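Local coordinates for protein pectate lyase (Bacillus subtilis, PDB 5AMV) that cleaves polygalacturonate by calcium-dependent elimination, releasing oligosaccharides with unsaturated galacturonosyl groups at their non-reducing ends, at residues A[203-208]-A[219-223]; A[222-228]-A[245-251]. Residue numbers count along the deposited sequence, not the author numbering.

Contact 1 (A[203-208]-A[219-223]). With CA (calcium ion), chain C.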
loop_
_atom_site.group_PDB
_atom_site.type_symbol
_atom_site.label_atom_id
_atom_site.label_comp_id
_atom_site.label_asym_id
_atom_site.label_seq_id
_atom_site.Cartn_x
_atom_site.Cartn_y
_atom_site.Cartn_z
ATOM N N ASP A 203 -1.229 7.512 8.514
ATOM C CA ASP A 203 -1.962 8.665 7.973
ATOM C C ASP A 203 -1.529 10.000 8.607
ATOM O O ASP A 203 -2.270 10.981 8.537
ATOM C CB ASP A 203 -3.483 8.420 8.111
ATOM C CG ASP A 203 -3.996 7.423 7.087
ATOM O OD1 ASP A 203 -3.223 7.037 6.149
ATOM O OD2 ASP A 203 -5.176 7.027 7.213
ATOM N N GLY A 204 -0.353 10.033 9.231
ATOM C CA GLY A 204 0.233 11.263 9.754
ATOM C C GLY A 204 -0.706 11.909 10.753
ATOM O O GLY A 204 -1.275 11.219 11.612
ATOM N N SER A 205 -0.917 13.220 10.585
ATOM C CA SER A 205 -1.721 14.004 11.517
ATOM C C SER A 205 -3.171 14.185 11.033
ATOM O O SER A 205 -3.924 14.969 11.617
ATOM C CB SER A 205 -1.078 15.372 11.727
ATOM O OG SER A 205 -1.111 16.107 10.509
ATOM N N ARG A 206 -3.554 13.420 10.013
ATOM C CA ARG A 206 -4.871 13.578 9.384
ATOM C C ARG A 206 -5.649 12.244 9.345
ATOM O O ARG A 206 -6.000 11.722 8.268
ATOM C CB ARG A 206 -4.741 14.228 7.995
ATOM C CG ARG A 206 -4.356 15.722 8.137
ATOM C CD ARG A 206 -4.478 16.513 6.838
ATOM N NE ARG A 206 -3.391 16.242 5.876
ATOM C CZ ARG A 206 -3.138 17.023 4.816
ATOM N NH1 ARG A 206 -3.911 18.078 4.577
ATOM N NH2 ARG A 206 -2.140 16.764 3.970
ATOM N N PRO A 207 -5.914 11.668 10.540
ATOM C CA PRO A 207 -6.688 10.430 10.547
ATOM C C PRO A 207 -8.085 10.607 9.941
ATOM O O PRO A 207 -8.692 11.712 9.999
ATOM C CB PRO A 207 -6.752 10.056 12.040
ATOM C CG PRO A 207 -6.637 11.428 12.774
ATOM C CD PRO A 207 -5.687 12.232 11.898
ATOM N N ASP A 208 -8.608 9.525 9.373
ATOM C CA ASP A 208 -9.887 9.534 8.686
ATOM C C ASP A 208 -11.087 9.914 9.544
ATOM O O ASP A 208 -12.110 10.366 9.008
ATOM C CB ASP A 208 -10.166 8.162 8.082
ATOM C CG ASP A 208 -9.242 7.819 6.951
ATOM O OD1 ASP A 208 -8.483 8.708 6.524
ATOM O OD2 ASP A 208 -9.287 6.656 6.495
ATOM N N TYR A 219 -16.047 11.082 3.389
ATOM C CA TYR A 219 -15.304 11.873 2.403
ATOM C C TYR A 219 -13.821 11.475 2.536
ATOM O O TYR A 219 -13.051 12.112 3.261
ATOM C CB TYR A 219 -15.559 13.321 2.667
ATOM C CG TYR A 219 -15.034 14.285 1.614
ATOM C CD1 TYR A 219 -15.422 14.155 0.276
ATOM C CD2 TYR A 219 -14.263 15.386 1.999
ATOM C CE1 TYR A 219 -14.975 15.081 -0.691
ATOM C CE2 TYR A 219 -13.813 16.309 1.070
ATOM C CZ TYR A 219 -14.158 16.155 -0.265
ATOM O OH TYR A 219 -13.700 17.104 -1.146
ATOM N N GLN A 220 -13.469 10.431 1.788
ATOM C CA GLN A 220 -12.193 9.741 1.962
ATOM C C GLN A 220 -11.033 10.439 1.250
ATOM O O GLN A 220 -11.037 10.551 0.036
ATOM C CB GLN A 220 -12.317 8.294 1.505
ATOM C CG GLN A 220 -11.034 7.488 1.649
ATOM C CD GLN A 220 -10.526 7.397 3.101
ATOM O OE1 GLN A 220 -9.603 8.088 3.513
ATOM N NE2 GLN A 220 -11.160 6.534 3.873
ATOM N N HIS A 221 -10.037 10.873 2.033
ATOM C CA HIS A 221 -8.850 11.565 1.494
ATOM C C HIS A 221 -7.669 10.646 1.231
ATOM O O HIS A 221 -6.676 11.074 0.621
ATOM C CB HIS A 221 -8.392 12.658 2.463
ATOM C CG HIS A 221 -9.395 13.748 2.642
ATOM N ND1 HIS A 221 -9.578 14.734 1.698
ATOM C CD2 HIS A 221 -10.264 14.023 3.653
ATOM C CE1 HIS A 221 -10.529 15.561 2.102
ATOM N NE2 HIS A 221 -10.969 15.150 3.287
ATOM N N HIS A 222 -7.713 9.430 1.776
ATOM C CA HIS A 222 -6.635 8.463 1.517
ATOM C C HIS A 222 -7.092 7.299 0.689
ATOM O O HIS A 222 -8.284 6.963 0.677
ATOM C CB HIS A 222 -6.166 7.874 2.858
ATOM C CG HIS A 222 -5.643 8.905 3.794
ATOM N ND1 HIS A 222 -6.278 9.230 4.969
ATOM C CD2 HIS A 222 -4.563 9.715 3.713
ATOM C CE1 HIS A 222 -5.601 10.183 5.585
ATOM N NE2 HIS A 222 -4.548 10.482 4.852
ATOM N N ASP A 223 -6.150 6.625 0.052
ATOM C CA ASP A 223 -6.396 5.370 -0.631
ATOM C C ASP A 223 -5.579 4.247 0.050
ATOM O O ASP A 223 -5.722 3.982 1.228
ATOM C CB ASP A 223 -6.022 5.539 -2.108
ATOM C CG ASP A 223 -6.770 4.565 -3.019
ATOM O OD1 ASP A 223 -7.998 4.406 -2.857
ATOM O OD2 ASP A 223 -6.129 3.967 -3.904
HETATM CA CA CA C . -4.333 2.609 -4.773
HETATM O O HOH W 1 -9.949 10.768 5.021
HETATM O O HOH W 2 -6.229 1.256 -5.040
HETATM O O HOH W 3 -3.635 1.334 -6.582
HETATM O O HOH W 4 -4.483 4.521 -6.121
#

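Contact 2 (A[222-228]-A[245-251]). With CA (calcium ion), chain C.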
loop_
_atom_site.group_PDB
_atom_site.type_symbol
_atom_site.label_atom_id
_atom_site.label_comp_id
_atom_site.label_asym_id
_atom_site.label_seq_id
_atom_site.Cartn_x
_atom_site.Cartn_y
_atom_site.Cartn_z
ATOM N N HIS A 222 -7.713 9.430 1.776
ATOM C CA HIS A 222 -6.635 8.463 1.517
ATOM C C HIS A 222 -7.092 7.299 0.689
ATOM O O HIS A 222 -8.284 6.963 0.677
ATOM C CB HIS A 222 -6.166 7.874 2.858
ATOM C CG HIS A 222 -5.643 8.905 3.794
ATOM N ND1 HIS A 222 -6.278 9.230 4.969
ATOM C CD2 HIS A 222 -4.563 9.715 3.713
ATOM C CE1 HIS A 222 -5.601 10.183 5.585
ATOM N NE2 HIS A 222 -4.548 10.482 4.852
ATOM N N ASP A 223 -6.150 6.625 0.052
ATOM C CA ASP A 223 -6.396 5.370 -0.631
ATOM C C ASP A 223 -5.579 4.247 0.050
ATOM O O ASP A 223 -5.722 3.982 1.228
ATOM C CB ASP A 223 -6.022 5.539 -2.108
ATOM C CG ASP A 223 -6.770 4.565 -3.019
ATOM O OD1 ASP A 223 -7.998 4.406 -2.857
ATOM O OD2 ASP A 223 -6.129 3.967 -3.904
ATOM N N GLY A 224 -4.708 3.613 -0.728
ATOM C CA GLY A 224 -3.846 2.512 -0.200
ATOM C C GLY A 224 -2.519 2.933 0.430
ATOM O O GLY A 224 -2.174 4.118 0.458
ATOM N N GLN A 225 -1.817 1.946 0.996
ATOM C CA GLN A 225 -0.487 2.124 1.567
ATOM C C GLN A 225 0.521 1.545 0.577
ATOM O O GLN A 225 1.360 2.279 0.062
ATOM C CB GLN A 225 -0.413 1.435 2.943
ATOM C CG GLN A 225 -1.455 2.077 3.849
ATOM C CD GLN A 225 -1.346 1.550 5.259
ATOM O OE1 GLN A 225 -1.629 0.407 5.527
ATOM N NE2 GLN A 225 -0.914 2.419 6.170
ATOM N N THR A 226 0.426 0.256 0.316
ATOM C CA THR A 226 1.273 -0.416 -0.666
ATOM C C THR A 226 0.338 -1.254 -1.561
ATOM O O THR A 226 -0.062 -2.357 -1.188
ATOM C CB THR A 226 2.356 -1.307 0.004
ATOM O OG1 THR A 226 1.729 -2.222 0.938
ATOM C CG2 THR A 226 3.378 -0.457 0.792
ATOM N N ASP A 227 0.018 -0.716 -2.726
ATOM C CA ASP A 227 -0.922 -1.385 -3.644
ATOM C C ASP A 227 -0.168 -1.916 -4.859
ATOM O O ASP A 227 0.926 -1.417 -5.229
ATOM C CB ASP A 227 -2.005 -0.393 -4.114
ATOM C CG ASP A 227 -3.006 -0.046 -3.023
ATOM O OD1 ASP A 227 -3.054 -0.720 -1.950
ATOM O OD2 ASP A 227 -3.786 0.896 -3.277
ATOM N N ALA A 228 -0.746 -2.927 -5.503
ATOM C CA ALA A 228 -0.149 -3.529 -6.707
ATOM C C ALA A 228 -1.232 -3.850 -7.729
ATOM O O ALA A 228 -2.221 -4.431 -7.390
ATOM C CB ALA A 228 0.660 -4.776 -6.359
ATOM N N HIS A 245 -4.777 3.365 9.564
ATOM C CA HIS A 245 -5.112 3.593 8.162
ATOM C C HIS A 245 -6.270 2.639 7.798
ATOM O O HIS A 245 -6.429 1.588 8.441
ATOM C CB HIS A 245 -3.853 3.340 7.287
ATOM C CG HIS A 245 -4.101 3.515 5.818
ATOM N ND1 HIS A 245 -3.910 4.713 5.155
ATOM C CD2 HIS A 245 -4.592 2.654 4.897
ATOM C CE1 HIS A 245 -4.253 4.576 3.889
ATOM N NE2 HIS A 245 -4.673 3.340 3.699
ATOM N N ASP A 246 -7.100 3.016 6.827
ATOM C CA ASP A 246 -8.249 2.197 6.459
ATOM C C ASP A 246 -7.866 1.049 5.511
ATOM O O ASP A 246 -7.693 -0.071 5.966
ATOM C CB ASP A 246 -9.343 3.157 5.938
ATOM C CG ASP A 246 -10.655 2.453 5.576
ATOM O OD1 ASP A 246 -10.753 1.229 5.594
ATOM O OD2 ASP A 246 -11.570 3.204 5.173
ATOM N N LYS A 247 -7.649 1.335 4.219
ATOM C CA LYS A 247 -7.365 0.286 3.214
ATOM C C LYS A 247 -5.873 0.123 2.963
ATOM O O LYS A 247 -5.232 0.958 2.310
ATOM C CB LYS A 247 -8.076 0.665 1.929
ATOM C CG LYS A 247 -9.619 0.630 2.128
ATOM C CD LYS A 247 -10.388 1.034 0.873
ATOM C CE LYS A 247 -10.661 2.504 0.786
ATOM N NZ LYS A 247 -11.948 2.696 -0.005
ATOM N N SER A 248 -5.298 -0.946 3.492
ATOM C CA SER A 248 -3.827 -1.046 3.443
ATOM C C SER A 248 -3.212 -1.429 2.108
ATOM O O SER A 248 -2.364 -0.715 1.580
ATOM C CB SER A 248 -3.352 -2.067 4.452
ATOM O OG SER A 248 -1.958 -2.254 4.344
ATOM N N SER A 249 -3.588 -2.600 1.596
ATOM C CA SER A 249 -2.847 -3.239 0.529
ATOM C C SER A 249 -3.817 -3.948 -0.395
ATOM O O SER A 249 -4.359 -4.991 -0.028
ATOM C CB SER A 249 -1.848 -4.262 1.109
ATOM O OG SER A 249 -0.887 -3.616 1.954
ATOM N N ILE A 250 -4.024 -3.391 -1.590
ATOM C CA ILE A 250 -4.890 -4.062 -2.577
ATOM C C ILE A 250 -4.004 -4.563 -3.720
ATOM O O ILE A 250 -3.281 -3.758 -4.380
ATOM C CB ILE A 250 -6.114 -3.166 -3.083
ATOM C CG1 ILE A 250 -6.948 -3.948 -4.124
ATOM C CG2 ILE A 250 -5.667 -1.917 -3.698
ATOM C CD1 ILE A 250 -8.444 -3.480 -4.244
ATOM N N PHE A 251 -4.112 -5.857 -3.999
ATOM C CA PHE A 251 -3.287 -6.482 -5.063
ATOM C C PHE A 251 -4.250 -6.997 -6.116
ATOM O O PHE A 251 -4.990 -7.951 -5.850
ATOM C CB PHE A 251 -2.431 -7.658 -4.535
ATOM C CG PHE A 251 -1.522 -7.318 -3.366
ATOM C CD1 PHE A 251 -1.076 -6.030 -3.151
ATOM C CD2 PHE A 251 -1.099 -8.339 -2.489
ATOM C CE1 PHE A 251 -0.220 -5.749 -2.097
ATOM C CE2 PHE A 251 -0.202 -8.062 -1.429
ATOM C CZ PHE A 251 0.216 -6.761 -1.223
HETATM CA CA CA C . -4.333 2.609 -4.773
HETATM O O HOH W 5 -7.686 4.183 3.176
HETATM O O HOH W 6 -5.409 -0.430 -0.453
HETATM O O HOH W 2 -6.229 1.256 -5.040
HETATM O O HOH W 3 -3.635 1.334 -6.582
HETATM O O HOH W 4 -4.483 4.521 -6.121
#

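Contact 1 (A[203-208]-A[219-223])
This contact joins the loop after strand 200-202 to that before strand 226-229 in the parallel beta-helix of the pectate lyase family. Gln220 makes the nearest backbone approach, its CA 7.1 Å from Asp208 CA, and its amide end lies beside the Asp208 carboxylate. At His221, N donates to water 1 (3.0 Å), which can in turn donate to Asp208 OD1 (2.9 Å). His222 ND1 donates to Asp208 OD1 (2.7 Å, 151°), an in-plane His-carboxylate hydrogen bond, and His222 CE1 lies 3.1 Å from Arg206 O. Asp203 OD2 sits over one ring face, 3.3 Å from His222 ND1 but at a poor bonding angle; Asp203 OD1 is hydrogen-bonded to His245 ND1. The type II' turn Asp203-Arg206, closed by Arg206 N to Asp203 O (3.1 Å), reverses the chain so that Asp203 and Arg206 O both face the ring, Asp208 following two residues on. Asp223 OD2 binds calcium (2.4 Å). Because His222 NE2 also bonds Asp161, the ring lies between two carboxylates, consistent with a positively charged imidazolium.

Contact 2 (A[222-228]-A[245-251])
Two loops that lead into parallel strands run side by side here, end-to-end directions 25° apart, and Ala228 bridges Phe251 (CA-CA 4.6 Å; Ala228 N to Ile250 O 2.9 Å, 172°). This joins strand 226-229 to 247-251, edge strands of two sheets in the parallel beta-helix of the pectate lyase family. Before the bridge, the side chains do much of the bonding. In Gln225, chi1 m sets CG over the His245 ring face, 3.4 Å from the centroid and 13° off the normal, a CH-pi contact; chi2 t carries the amide onward, and Gln225 OE1 accepts from Ser248 OG (2.9 Å). Ser248 O serves two main-chain donors, Gln225 N (2.8 Å) and Thr226 N (3.2 Å). Thr226 in p brings OG1 to Ser249 OG at 3.1 Å, and Tyr242 also bonds that OG1. His245 gives weak bonds from NE2 to Asp223 O and Lys247 O, both 2.8 Å, while its ND1 partner is Asp203. Asp227, chi1 m, divides its carboxylate: OD1 accepts from Ile250 N (2.9 Å, 167°) and from water 6 (2.8 Å), and OD2 binds calcium at 2.3 Å. A CB on Gly224 would fall 2.1 Å from Asp227 OD2, so glycine fits here. Asp223, chi1 t, carries OD2 to the calcium (2.4 Å); Asp184 and waters 2, 3 and 4 are further ligands. The chemistry thus couples the metal to the backbone of 245-251, one carboxylate serving both.

How the contacts relate
Along the chain the order is 203-208, 219-223, 222-228, 245-251: contact 2 begins where contact 1 ends, the two sharing His222 and Asp223, with centres 12 Å apart. The segments 203-208 and 245-251 also touch directly. Strand 200-202, just before Asp203, pairs in parallel with strand 235-245, which ends at His245; there Asp203 OD1 lies 2.6 Å from His245 ND1, a probable hydrogen bond that ties successive coils, with Asp203 OD1 11.8 Å from the calcium. Shared Asp223, with Asp227 of contact 2, reaches the metal. On the substrate side, the Lys247 side chain is about 3 Å from that of Arg279, the inferred active-site residue, and about 5 Å from a bound galacturonic acid.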